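Local coordinates for putative methyltransferase from antibiotic biosynthesis pathway (Anabaena variabilis ATCC 29413, PDB 3EGE), which probably transfers methyl groups from S-adenosylmethionine, as a putative methyltransferase of an antibiotic biosynthesis pathway, at residues R138-L141 / Y142-P146; R154-L158 / D159-N163. All blocks are in the same frame, centred on the assembly; numbering follows the deposited sequence.

Contact 1 of 2, residues R138-L141 / Y142-P146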
loop_
_atom_site.group_PDB
_atom_site.type_symbol
_atom_site.label_atom_id
_atom_site.label_comp_id
_atom_site.label_asym_id
_atom_site.label_seq_id
_atom_site.Cartn_x
_atom_site.Cartn_y
_atom_site.Cartn_z
ATOM N N ARG A 138 -9.650 5.326 -16.036
ATOM C CA ARG A 138 -10.039 6.727 -15.778
ATOM C C ARG A 138 -10.796 6.847 -14.432
ATOM O O ARG A 138 -11.785 6.169 -14.244
ATOM C CB ARG A 138 -10.920 7.200 -16.937
ATOM C CG ARG A 138 -11.518 8.592 -16.819
ATOM C CD ARG A 138 -10.603 9.698 -17.273
ATOM N NE ARG A 138 -11.084 10.987 -16.782
ATOM C CZ ARG A 138 -12.164 11.631 -17.228
ATOM N NH1 ARG A 138 -12.916 11.185 -18.227
ATOM N NH2 ARG A 138 -12.485 12.777 -16.666
ATOM N N ILE A 139 -10.306 7.671 -13.514
ATOM C CA ILE A 139 -10.943 7.898 -12.197
ATOM C C ILE A 139 -11.240 9.389 -12.076
ATOM O O ILE A 139 -10.368 10.216 -12.340
ATOM C CB ILE A 139 -10.007 7.521 -10.957
ATOM C CG1 ILE A 139 -9.291 6.185 -11.157
ATOM C CG2 ILE A 139 -10.798 7.453 -9.647
ATOM C CD1 ILE A 139 -10.257 5.016 -11.462
ATOM N N TRP A 140 -12.460 9.707 -11.662
ATOM C CA TRP A 140 -12.901 11.076 -11.364
ATOM C C TRP A 140 -11.993 11.844 -10.381
ATOM O O TRP A 140 -11.849 13.057 -10.508
ATOM C CB TRP A 140 -14.341 11.059 -10.774
ATOM C CG TRP A 140 -14.420 10.403 -9.454
ATOM C CD1 TRP A 140 -14.627 9.090 -9.224
ATOM C CD2 TRP A 140 -14.220 11.017 -8.178
ATOM N NE1 TRP A 140 -14.574 8.839 -7.887
ATOM C CE2 TRP A 140 -14.317 10.002 -7.213
ATOM C CE3 TRP A 140 -13.960 12.336 -7.761
ATOM C CZ2 TRP A 140 -14.194 10.253 -5.841
ATOM C CZ3 TRP A 140 -13.827 12.597 -6.400
ATOM C CH2 TRP A 140 -13.930 11.551 -5.457
ATOM N N LEU A 141 -11.433 11.122 -9.396
ATOM C CA LEU A 141 -10.638 11.678 -8.290
ATOM C C LEU A 141 -9.557 12.666 -8.711
ATOM O O LEU A 141 -9.412 13.747 -8.110
ATOM C CB LEU A 141 -9.998 10.526 -7.468
ATOM C CG LEU A 141 -9.231 10.846 -6.174
ATOM C CD1 LEU A 141 -10.092 11.688 -5.223
ATOM C CD2 LEU A 141 -8.686 9.547 -5.485
ATOM N N TYR A 142 -8.858 12.316 -9.786
ATOM C CA TYR A 142 -7.724 13.115 -10.262
ATOM C C TYR A 142 -8.099 14.385 -11.001
ATOM O O TYR A 142 -7.238 15.227 -11.215
ATOM C CB TYR A 142 -6.746 12.272 -11.056
ATOM C CG TYR A 142 -6.443 10.972 -10.353
ATOM C CD1 TYR A 142 -5.934 10.951 -9.051
ATOM C CD2 TYR A 142 -6.676 9.751 -10.998
ATOM C CE1 TYR A 142 -5.682 9.738 -8.399
ATOM C CE2 TYR A 142 -6.430 8.574 -10.377
ATOM C CZ TYR A 142 -5.929 8.555 -9.085
ATOM O OH TYR A 142 -5.721 7.331 -8.526
ATOM N N ASP A 143 -9.368 14.519 -11.374
ATOM C CA ASP A 143 -9.867 15.761 -11.934
ATOM C C ASP A 143 -10.045 16.854 -10.854
ATOM O O ASP A 143 -10.141 18.026 -11.183
ATOM C CB ASP A 143 -11.199 15.542 -12.605
ATOM C CG ASP A 143 -11.137 14.548 -13.705
ATOM O OD1 ASP A 143 -10.033 14.279 -14.238
ATOM O OD2 ASP A 143 -12.225 14.035 -14.004
ATOM N N TYR A 144 -10.147 16.446 -9.589
ATOM C CA TYR A 144 -10.218 17.354 -8.450
ATOM C C TYR A 144 -8.901 17.476 -7.696
ATOM O O TYR A 144 -8.613 18.559 -7.162
ATOM C CB TYR A 144 -11.318 16.920 -7.469
ATOM C CG TYR A 144 -12.689 16.950 -8.076
ATOM C CD1 TYR A 144 -13.473 18.121 -8.057
ATOM C CD2 TYR A 144 -13.221 15.807 -8.675
ATOM C CE1 TYR A 144 -14.759 18.134 -8.632
ATOM C CE2 TYR A 144 -14.488 15.806 -9.232
ATOM C CZ TYR A 144 -15.259 16.964 -9.205
ATOM O OH TYR A 144 -16.506 16.927 -9.767
ATOM N N PHE A 145 -8.149 16.377 -7.619
ATOM C CA PHE A 145 -6.877 16.303 -6.870
ATOM C C PHE A 145 -5.748 15.747 -7.751
ATOM O O PHE A 145 -5.305 14.604 -7.557
ATOM C CB PHE A 145 -7.086 15.460 -5.602
ATOM C CG PHE A 145 -8.197 15.981 -4.709
ATOM C CD1 PHE A 145 -8.113 17.250 -4.148
ATOM C CD2 PHE A 145 -9.337 15.202 -4.441
ATOM C CE1 PHE A 145 -9.139 17.739 -3.322
ATOM C CE2 PHE A 145 -10.375 15.685 -3.642
ATOM C CZ PHE A 145 -10.268 16.955 -3.068
ATOM N N PRO A 146 -5.249 16.572 -8.705
ATOM C CA PRO A 146 -4.221 16.076 -9.684
ATOM C C PRO A 146 -2.903 15.599 -9.071
ATOM O O PRO A 146 -2.230 14.717 -9.636
ATOM C CB PRO A 146 -4.006 17.280 -10.617
ATOM C CG PRO A 146 -4.426 18.465 -9.802
ATOM C CD PRO A 146 -5.575 17.987 -8.958
HETATM O O HOH W 1 -9.505 11.693 -14.295
#

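Contact 2 of 2, residues R154-L158 / D159-N163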
loop_
_atom_site.group_PDB
_atom_site.type_symbol
_atom_site.label_atom_id
_atom_site.label_comp_id
_atom_site.label_asym_id
_atom_site.label_seq_id
_atom_site.Cartn_x
_atom_site.Cartn_y
_atom_site.Cartn_z
ATOM N N ARG A 154 5.243 9.278 -10.512
ATOM C CA ARG A 154 6.689 9.327 -10.229
ATOM C C ARG A 154 7.319 7.949 -10.095
ATOM O O ARG A 154 8.473 7.780 -10.441
ATOM C CB ARG A 154 7.004 10.163 -8.972
ATOM C CG ARG A 154 6.812 11.663 -9.188
ATOM C CD ARG A 154 7.381 12.519 -8.042
ATOM N NE ARG A 154 6.529 12.581 -6.843
ATOM C CZ ARG A 154 6.617 11.815 -5.736
ATOM N NH1 ARG A 154 7.530 10.836 -5.594
ATOM N NH2 ARG A 154 5.761 12.028 -4.733
ATOM N N PHE A 155 6.564 6.969 -9.624
ATOM C CA PHE A 155 7.090 5.628 -9.421
ATOM C C PHE A 155 7.186 4.828 -10.725
ATOM O O PHE A 155 6.555 5.168 -11.680
ATOM C CB PHE A 155 6.264 4.901 -8.338
ATOM C CG PHE A 155 6.905 3.640 -7.811
ATOM C CD1 PHE A 155 8.275 3.608 -7.445
ATOM C CD2 PHE A 155 6.136 2.488 -7.629
ATOM C CE1 PHE A 155 8.868 2.431 -6.984
ATOM C CE2 PHE A 155 6.710 1.328 -7.130
ATOM C CZ PHE A 155 8.084 1.303 -6.813
ATOM N N LEU A 156 8.037 3.807 -10.735
ATOM C CA LEU A 156 8.321 2.958 -11.870
ATOM C C LEU A 156 7.150 2.163 -12.450
ATOM O O LEU A 156 6.255 1.741 -11.717
ATOM C CB LEU A 156 9.334 1.875 -11.466
ATOM C CG LEU A 156 10.740 2.213 -11.021
ATOM C CD1 LEU A 156 11.416 0.921 -10.581
ATOM C CD2 LEU A 156 11.495 2.907 -12.138
ATOM N N PRO A 157 7.171 1.936 -13.778
ATOM C CA PRO A 157 6.225 1.016 -14.399
ATOM C C PRO A 157 6.292 -0.402 -13.776
ATOM O O PRO A 157 7.367 -0.832 -13.336
ATOM C CB PRO A 157 6.716 0.955 -15.855
ATOM C CG PRO A 157 7.324 2.278 -16.075
ATOM C CD PRO A 157 8.028 2.579 -14.791
ATOM N N LEU A 158 5.158 -1.106 -13.765
ATOM C CA LEU A 158 5.061 -2.446 -13.168
ATOM C C LEU A 158 6.103 -3.424 -13.728
ATOM O O LEU A 158 6.659 -4.217 -12.975
ATOM C CB LEU A 158 3.655 -3.041 -13.354
ATOM C CG LEU A 158 3.304 -4.258 -12.476
ATOM C CD1 LEU A 158 3.120 -3.824 -11.016
ATOM C CD2 LEU A 158 2.047 -4.927 -13.019
ATOM N N ASP A 159 6.355 -3.358 -15.033
ATOM C CA ASP A 159 7.353 -4.217 -15.689
ATOM C C ASP A 159 8.771 -3.993 -15.172
ATOM O O ASP A 159 9.500 -4.962 -14.983
ATOM C CB ASP A 159 7.288 -4.072 -17.231
ATOM C CG ASP A 159 6.047 -4.734 -17.835
ATOM O OD1 ASP A 159 5.344 -5.505 -17.117
ATOM O OD2 ASP A 159 5.778 -4.503 -19.052
ATOM N N GLU A 160 9.146 -2.729 -14.943
ATOM C CA GLU A 160 10.450 -2.396 -14.342
ATOM C C GLU A 160 10.550 -2.965 -12.918
ATOM O O GLU A 160 11.572 -3.559 -12.562
ATOM C CB GLU A 160 10.730 -0.882 -14.364
ATOM C CG GLU A 160 10.917 -0.362 -15.816
ATOM C CD GLU A 160 11.313 1.131 -15.942
ATOM O OE1 GLU A 160 11.933 1.689 -15.005
ATOM O OE2 GLU A 160 11.026 1.733 -17.013
ATOM N N GLN A 161 9.463 -2.840 -12.154
ATOM C CA GLN A 161 9.394 -3.358 -10.780
ATOM C C GLN A 161 9.574 -4.870 -10.770
ATOM O O GLN A 161 10.412 -5.390 -10.001
ATOM C CB GLN A 161 8.069 -3.005 -10.093
ATOM C CG GLN A 161 7.803 -1.518 -9.902
ATOM C CD GLN A 161 6.449 -1.265 -9.261
ATOM O OE1 GLN A 161 6.136 -1.823 -8.205
ATOM N NE2 GLN A 161 5.649 -0.404 -9.883
ATOM N N ILE A 162 8.802 -5.547 -11.631
ATOM C CA ILE A 162 8.869 -7.002 -11.786
ATOM C C ILE A 162 10.297 -7.428 -12.150
ATOM O O ILE A 162 10.852 -8.325 -11.530
ATOM C CB ILE A 162 7.877 -7.530 -12.862
ATOM C CG1 ILE A 162 6.429 -7.394 -12.359
ATOM C CG2 ILE A 162 8.160 -9.034 -13.204
ATOM C CD1 ILE A 162 5.355 -7.577 -13.462
ATOM N N ASN A 163 10.862 -6.770 -13.164
ATOM C CA ASN A 163 12.232 -7.035 -13.611
ATOM C C ASN A 163 13.296 -6.851 -12.486
ATOM O O ASN A 163 14.146 -7.707 -12.334
ATOM C CB ASN A 163 12.541 -6.166 -14.844
ATOM C CG ASN A 163 13.925 -6.422 -15.431
ATOM O OD1 ASN A 163 14.480 -7.531 -15.346
ATOM N ND2 ASN A 163 14.487 -5.392 -16.056
#

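Contact 1 of 2, residues R138-L141 / Y142-P146
Arg138 and Asp143 meet across a tight turn, their side chains crossing at about a right angle. Arg138 NH2 reaches Asp143 OD2 at 3.0 Å in a salt bridge that takes the oxygen on its syn side, with guanidinium and carboxylate planes 45° apart. CB of Arg138 points away from 142-146, and the bend at chi2 (84°) brings the guanidinium back to Asp143. One water ties the pair further: it accepts from Arg138 NE and donates to Ile139 O and to Asp143 OD1, so OD2 takes the guanidinium and OD1 the water. Asp143 OD2 also bonds to the hydroxyl of Tyr239.

Three backbone bonds close the turn. Asp143 N donates to Trp140 O, from well above the carbonyl plane, while Leu141 O accepts from both Tyr144 N and Phe145 N; the second bond, 3.0 Å from Phe145 N to Leu141 O, lies in the carbonyl plane.

Trp140 and Tyr144 meet obliquely, ring planes at 67°, with Trp140 CE3 3.7 Å from Tyr144 CD2. Leu141 CD1 touches the edge of the Phe145 ring at CD2, 3.7 Å away. Ile139 lies alongside Tyr142, pointing the same way, and its CB comes within 3.8 Å of Tyr142 CE2.

The turn belongs to the connection between strand 126-131 and helix 146-153. Helices 216-231 and 234-239 pack on its aromatic side chains: Trp140 sets its ring edge-to-face with Trp235, and Tyr144 OH bonds to Asp229. Trp140 NE1 donates to a loop carbonyl, Trp193 O. Leu141 and Tyr142 both touch Leu148 of helix 146-153.

Contact 2 of 2, residues R154-L158 / D159-N163
The chain runs extended through Phe155, Leu156 and Pro157, then coils at Leu158 into helix 158-169, with Pro157 as N-cap residue and the first helical bonds running from Gln161 N to Pro157 O (3.1 Å) and from Ile162 N to Leu158 O (2.9 Å). Gln161 reaches back toward this entry. With CG anti to its own carbonyl carbon (chi1 -63°) and the chain extended beyond, the amide arrives beside the extended residues, where NE2 donates to Leu156 O at 2.9 Å. The donor sits above the carbonyl plane, and the N-H...O angle is a bent 146°.

Phe155 crosses the same amide at about a right angle, ring and amide planes 52° apart, and its CE2 lies 3.4 Å from Gln161 CD. Glu160 lies alongside Pro157, pointing the same way, its CD 3.8 Å from Pro157 CD; the carboxylate also borders the end of Leu156. Leu158 and Ile162, one helical turn apart, pack through CG and CD1, 4.0 Å from each other, and both side chains rest on Ile255 of strand 252-258.

Gln161 is buried, and its amide is satisfied at both ends: OE1 bonds to Thr130 OG1, while NE2 shares its donors between Leu156 O and Phe131 O. Those bonds fix the rotation of the amide and tie the end of strand 126-131 to the helix entry. Leu158 N donates to Asp132 OD2, and that negative charge would probably interact favourably with the positive end of the helix dipole.

How the contacts relate
Contacts 1 and 2 follow each other along the chain, with helix 146-153 as the link: residues 138-146 lead into it, residues 154-157 leave it, and 158-163 form the first turns of helix 158-169. Their centres lie about 22 Å apart and their nearest atoms about 9 Å apart, so the two do not touch. Contact 1 sits among the helices beside the sheet, whereas contact 2 returns the chain to the sheet before strand 172-181. The Rossmann-type methyltransferase fold probably binds S-adenosylmethionine, but the model gives no cofactor from which to measure either contact's distance to that site.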